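Local coordinates for chromosome-partitioning protein ParB (Caulobacter vibrioides NA1000, PDB 6S6H), which binds the centromeric parS site and the replication-origin DNA through its DNA-binding domain, and takes part in chromosome partitioning, at residues V20-L25 against T55-L59; E6-I10 against L30-R36. Numbering follows the deposited sequence.

Interaction 1: V20-L25 against T55-L59. With nucleotides of chain D.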
# COMPACT_ATOMS: atom_id res chain seq x y z
N VAL B 20 -6.91 7.39 5.31
CA VAL B 20 -7.09 7.67 3.86
C VAL B 20 -8.17 8.75 3.66
O VAL B 20 -8.01 9.57 2.74
CB VAL B 20 -7.40 6.38 3.07
CG1 VAL B 20 -8.76 5.80 3.43
CG2 VAL B 20 -7.29 6.60 1.57
N LEU B 21 -9.24 8.75 4.47
CA LEU B 21 -10.38 9.69 4.33
C LEU B 21 -9.99 11.09 4.81
O LEU B 21 -10.49 12.07 4.23
CB LEU B 21 -11.59 9.15 5.12
CG LEU B 21 -12.24 7.90 4.54
CD1 LEU B 21 -13.33 7.38 5.47
CD2 LEU B 21 -12.79 8.15 3.15
N GLU B 22 -9.13 11.18 5.83
CA GLU B 22 -8.59 12.47 6.34
C GLU B 22 -7.68 13.09 5.28
O GLU B 22 -7.73 14.33 5.11
CB GLU B 22 -7.86 12.26 7.67
CG GLU B 22 -8.81 11.99 8.84
CD GLU B 22 -8.14 11.50 10.11
OE1 GLU B 22 -6.99 11.03 10.03
OE2 GLU B 22 -8.78 11.56 11.17
N GLU B 23 -6.90 12.26 4.58
CA GLU B 23 -6.02 12.69 3.45
C GLU B 23 -6.89 13.20 2.30
O GLU B 23 -6.53 14.24 1.71
CB GLU B 23 -5.14 11.53 2.98
CG GLU B 23 -4.09 11.13 3.99
CD GLU B 23 -3.04 10.15 3.48
OE1 GLU B 23 -2.25 9.66 4.31
OE2 GLU B 23 -3.02 9.90 2.26
N ALA B 24 -7.98 12.50 1.99
CA ALA B 24 -8.95 12.84 0.92
C ALA B 24 -9.52 14.24 1.16
O ALA B 24 -9.38 15.09 0.26
CB ALA B 24 -10.04 11.80 0.87
N LEU B 25 -10.14 14.47 2.32
CA LEU B 25 -10.79 15.75 2.68
C LEU B 25 -9.75 16.88 2.66
O LEU B 25 -10.09 17.99 2.21
CB LEU B 25 -11.45 15.64 4.06
CG LEU B 25 -12.18 16.89 4.55
CD1 LEU B 25 -13.19 17.35 3.51
CD2 LEU B 25 -12.86 16.64 5.88
N THR B 55 -8.37 8.68 -4.32
CA THR B 55 -8.30 8.99 -2.87
C THR B 55 -9.53 9.82 -2.49
O THR B 55 -10.23 9.42 -1.55
CB THR B 55 -6.98 9.69 -2.52
OG1 THR B 55 -5.91 8.79 -2.83
CG2 THR B 55 -6.88 10.07 -1.06
N MET B 56 -9.81 10.91 -3.22
CA MET B 56 -10.90 11.87 -2.88
C MET B 56 -12.28 11.26 -3.18
O MET B 56 -13.22 11.55 -2.41
CB MET B 56 -10.73 13.19 -3.64
CG MET B 56 -9.57 14.01 -3.10
SD MET B 56 -9.32 15.57 -3.98
CE MET B 56 -9.17 14.99 -5.67
N ARG B 57 -12.39 10.43 -4.23
CA ARG B 57 -13.64 9.71 -4.61
C ARG B 57 -14.22 8.95 -3.40
O ARG B 57 -15.46 8.80 -3.34
CB ARG B 57 -13.38 8.73 -5.76
CG ARG B 57 -13.41 9.38 -7.14
CD ARG B 57 -13.20 8.38 -8.26
NE ARG B 57 -14.22 7.34 -8.24
CZ ARG B 57 -14.01 6.02 -8.22
NH1 ARG B 57 -12.78 5.53 -8.24
NH2 ARG B 57 -15.04 5.20 -8.18
N LEU B 58 -13.36 8.49 -2.48
CA LEU B 58 -13.74 7.69 -1.28
C LEU B 58 -14.67 8.50 -0.36
O LEU B 58 -15.41 7.86 0.40
CB LEU B 58 -12.48 7.27 -0.52
CG LEU B 58 -11.54 6.32 -1.24
CD1 LEU B 58 -10.27 6.10 -0.44
CD2 LEU B 58 -12.22 4.99 -1.53
N LEU B 59 -14.61 9.83 -0.41
CA LEU B 59 -15.46 10.73 0.42
C LEU B 59 -16.94 10.60 0.01
O LEU B 59 -17.80 10.90 0.85
CB LEU B 59 -14.98 12.17 0.28
CG LEU B 59 -13.58 12.46 0.83
CD1 LEU B 59 -13.12 13.84 0.40
CD2 LEU B 59 -13.56 12.34 2.35
P DT D 5 -17.06 7.83 -10.46
OP1 DT D 5 -18.50 7.48 -10.55
OP2 DT D 5 -16.49 8.25 -9.16
O5' DT D 5 -16.20 6.60 -11.01
C5' DT D 5 -16.53 6.00 -12.27
C4' DT D 5 -15.44 5.08 -12.75
O4' DT D 5 -14.20 5.78 -12.96
C3' DT D 5 -15.08 3.89 -11.85
O3' DT D 5 -15.75 2.74 -12.36
C2' DT D 5 -13.57 3.78 -11.97
C1' DT D 5 -13.22 4.78 -13.06
N1 DT D 5 -11.89 5.42 -12.98
C2 DT D 5 -10.92 4.98 -13.85
O2 DT D 5 -11.10 4.08 -14.65
N3 DT D 5 -9.72 5.63 -13.74
C4 DT D 5 -9.40 6.66 -12.86
O4 DT D 5 -8.28 7.15 -12.88
C5 DT D 5 -10.47 7.07 -11.99
C7 DT D 5 -10.22 8.18 -11.01
C6 DT D 5 -11.65 6.44 -12.09
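The backbones come unusually close here: Ala24 CA and Met56 CA are 4.4 Å apart, a spacing that the small alanine side chain permits. Ala24 CB rests 3.4 Å from Thr55 O and 3.6 Å from Leu59 CG, while Met56 CG lies 3.5 Å from Ala24 O. Toward Leu21 and Leu59 the chains diverge, their CA atoms being 6.5 Å apart, and larger side chains fill the gap: Val20 CG2 meets Leu58 CD1 at 3.6 Å, and Leu21 CD2 meets Leu58 CB at 3.8 Å. No hydrogen bond crosses the interface; Thr55 OG1 is bonded to His51 O in its own helix. Arg57 points away from 20-25, and its NE donates a 2.6 Å hydrogen bond to OP2 of DT5 of chain D. Helix 49-57 follows helix 38-45 as the recognition helix of a helix-turn-helix would. The chemistry is thus divided by face: apolar, shape-dependent packing seats its C-terminal end on helix 20-34, while a charged side chain on another face grips the DNA backbone.

Interaction 2: E6-I10 against L30-R36; sequences EIGII and LMEKFER
Two helical segments, 6-10 and 30-34, run antiparallel, with 173° between their axes and a closest approach of 11.9 Å. Glu6 is in register with Phe34 and Ile10 with Leu30, each pair of CA atoms 7.4 Å apart, so side chains bridge the gap. Beyond Phe34, Glu35 adopts positive phi (55°) in a Schellman motif: Arg36 N bonds to Met31 O at 2.8 Å and Glu35 N to Glu32 O at 3.1 Å, satisfying both amides. Arg36 is then extended (phi/psi -117/145°), and its mtp side chain turns back toward 6-10. Its NH1 donates to Glu6 OE2 at a very short 2.4 Å, with an N-H...O angle of 119°, forming a salt bridge; its NE is satisfied by Asn40 OD1. Glu6 (chi1 m, chi2 t) lies across Phe34 (chi1 m), its CG 3.5 Å from the ring centroid and 3° off the normal, a CH-pi contact. Ile10 CD1 sits over a guanidinium face, 3.6 Å from Arg36 NE. Apolar contacts continue from Ile9 CG2 to Leu30 CD2 (3.9 Å) and from Ile10 CG1 to Leu30 CD1 (4.2 Å). The turn after helix 20-34 is a Schellman motif, which directs Arg36 back to Glu6 and ties the C-terminal end of that helix to helix 4-11. Helix 38-45 adjoins both members, meeting Ile10 through Thr44 and Ile45, and Met31 through Gln38 and Ile41.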
# COMPACT_ATOMS: atom_id res chain seq x y z
N GLU B 6 1.81 27.01 0.82
CA GLU B 6 0.83 26.08 0.19
C GLU B 6 1.52 24.74 -0.12
O GLU B 6 0.92 23.69 0.18
CB GLU B 6 0.27 26.64 -1.12
CG GLU B 6 -0.60 27.87 -0.94
CD GLU B 6 -1.25 28.38 -2.22
OE1 GLU B 6 -1.94 29.41 -2.15
OE2 GLU B 6 -1.06 27.74 -3.28
N ILE B 7 2.72 24.79 -0.70
CA ILE B 7 3.47 23.59 -1.19
C ILE B 7 3.79 22.68 0.00
O ILE B 7 3.50 21.47 -0.10
CB ILE B 7 4.73 24.01 -1.97
CG1 ILE B 7 4.35 24.60 -3.33
CG2 ILE B 7 5.71 22.86 -2.11
CD1 ILE B 7 5.50 25.22 -4.10
N GLY B 8 4.35 23.24 1.08
CA GLY B 8 4.70 22.50 2.30
C GLY B 8 3.50 21.81 2.92
O GLY B 8 3.64 20.65 3.35
N ILE B 9 2.35 22.50 2.97
CA ILE B 9 1.07 21.98 3.54
C ILE B 9 0.61 20.78 2.71
O ILE B 9 0.25 19.75 3.32
CB ILE B 9 0.01 23.09 3.60
CG1 ILE B 9 0.37 24.16 4.63
CG2 ILE B 9 -1.38 22.51 3.86
CD1 ILE B 9 -0.41 25.44 4.49
N ILE B 10 0.62 20.91 1.38
CA ILE B 10 0.21 19.84 0.42
C ILE B 10 1.16 18.64 0.59
O ILE B 10 0.66 17.51 0.72
CB ILE B 10 0.18 20.37 -1.03
CG1 ILE B 10 -0.93 21.41 -1.22
CG2 ILE B 10 0.06 19.23 -2.03
CD1 ILE B 10 -0.73 22.32 -2.41
N LEU B 30 -7.88 21.74 -0.01
CA LEU B 30 -6.67 22.47 -0.48
C LEU B 30 -6.80 22.80 -1.97
O LEU B 30 -6.45 23.93 -2.36
CB LEU B 30 -5.42 21.63 -0.19
CG LEU B 30 -5.10 21.41 1.29
CD1 LEU B 30 -3.98 20.39 1.46
CD2 LEU B 30 -4.74 22.71 1.99
N MET B 31 -7.28 21.85 -2.78
CA MET B 31 -7.57 22.05 -4.23
C MET B 31 -8.51 23.25 -4.39
O MET B 31 -8.20 24.15 -5.20
CB MET B 31 -8.23 20.82 -4.85
CG MET B 31 -7.24 19.75 -5.26
SD MET B 31 -8.03 18.33 -6.04
CE MET B 31 -8.77 19.10 -7.49
N GLU B 32 -9.62 23.25 -3.64
CA GLU B 32 -10.63 24.34 -3.62
C GLU B 32 -9.95 25.67 -3.30
O GLU B 32 -9.89 26.54 -4.19
CB GLU B 32 -11.70 24.07 -2.55
CG GLU B 32 -12.77 23.08 -2.95
CD GLU B 32 -13.94 23.03 -1.98
OE1 GLU B 32 -14.42 21.91 -1.70
OE2 GLU B 32 -14.36 24.12 -1.50
N LYS B 33 -9.42 25.80 -2.08
CA LYS B 33 -9.00 27.10 -1.48
C LYS B 33 -7.79 27.67 -2.22
O LYS B 33 -7.75 28.90 -2.40
CB LYS B 33 -8.73 26.92 0.02
CG LYS B 33 -8.03 28.09 0.69
CD LYS B 33 -8.77 29.40 0.64
CE LYS B 33 -7.92 30.55 1.12
NZ LYS B 33 -8.75 31.71 1.54
N PHE B 34 -6.83 26.83 -2.62
CA PHE B 34 -5.61 27.26 -3.36
C PHE B 34 -5.84 27.17 -4.87
O PHE B 34 -4.91 27.52 -5.63
CB PHE B 34 -4.38 26.45 -2.93
CG PHE B 34 -4.05 26.51 -1.46
CD1 PHE B 34 -4.37 27.63 -0.70
CD2 PHE B 34 -3.38 25.47 -0.85
CE1 PHE B 34 -4.05 27.67 0.65
CE2 PHE B 34 -3.05 25.52 0.50
CZ PHE B 34 -3.39 26.62 1.24
N GLU B 35 -7.02 26.70 -5.28
CA GLU B 35 -7.47 26.66 -6.70
C GLU B 35 -6.44 25.89 -7.52
O GLU B 35 -5.92 26.44 -8.50
CB GLU B 35 -7.67 28.09 -7.22
CG GLU B 35 -8.60 28.92 -6.36
CD GLU B 35 -8.72 30.36 -6.82
OE1 GLU B 35 -8.22 31.25 -6.10
OE2 GLU B 35 -9.30 30.58 -7.90
N ARG B 36 -6.14 24.65 -7.10
CA ARG B 36 -5.13 23.77 -7.73
C ARG B 36 -5.84 22.53 -8.28
O ARG B 36 -6.83 22.10 -7.66
CB ARG B 36 -4.03 23.41 -6.72
CG ARG B 36 -3.37 24.63 -6.09
CD ARG B 36 -2.39 24.28 -4.98
NE ARG B 36 -1.05 24.04 -5.50
CZ ARG B 36 0.01 24.84 -5.33
NH1 ARG B 36 -0.08 25.96 -4.64
NH2 ARG B 36 1.16 24.50 -5.87

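Overall arrangement
Helix 20-34 is common to both contacts: interaction 1 uses its N-terminal part and interaction 2 its C-terminal part, with centres about 15 Å apart. Along the chain the segments alternate (6-10, 20-25, 30-36, 55-59), so the two connections cross, and helix 38-45 falls between the last two segments. The contacts meet directly where Met56 CE packs 3.5 Å from Met31 SD. Interaction 1, its centre about 9 Å from the centre of the chain, is partly buried; interaction 2, its centre about 22 Å from the same point, is a surface contact. Helix 20-34 therefore connects the N-terminal helix 4-11 to the DNA-contacting helix 49-57, joining both to one all-helical DNA-binding unit.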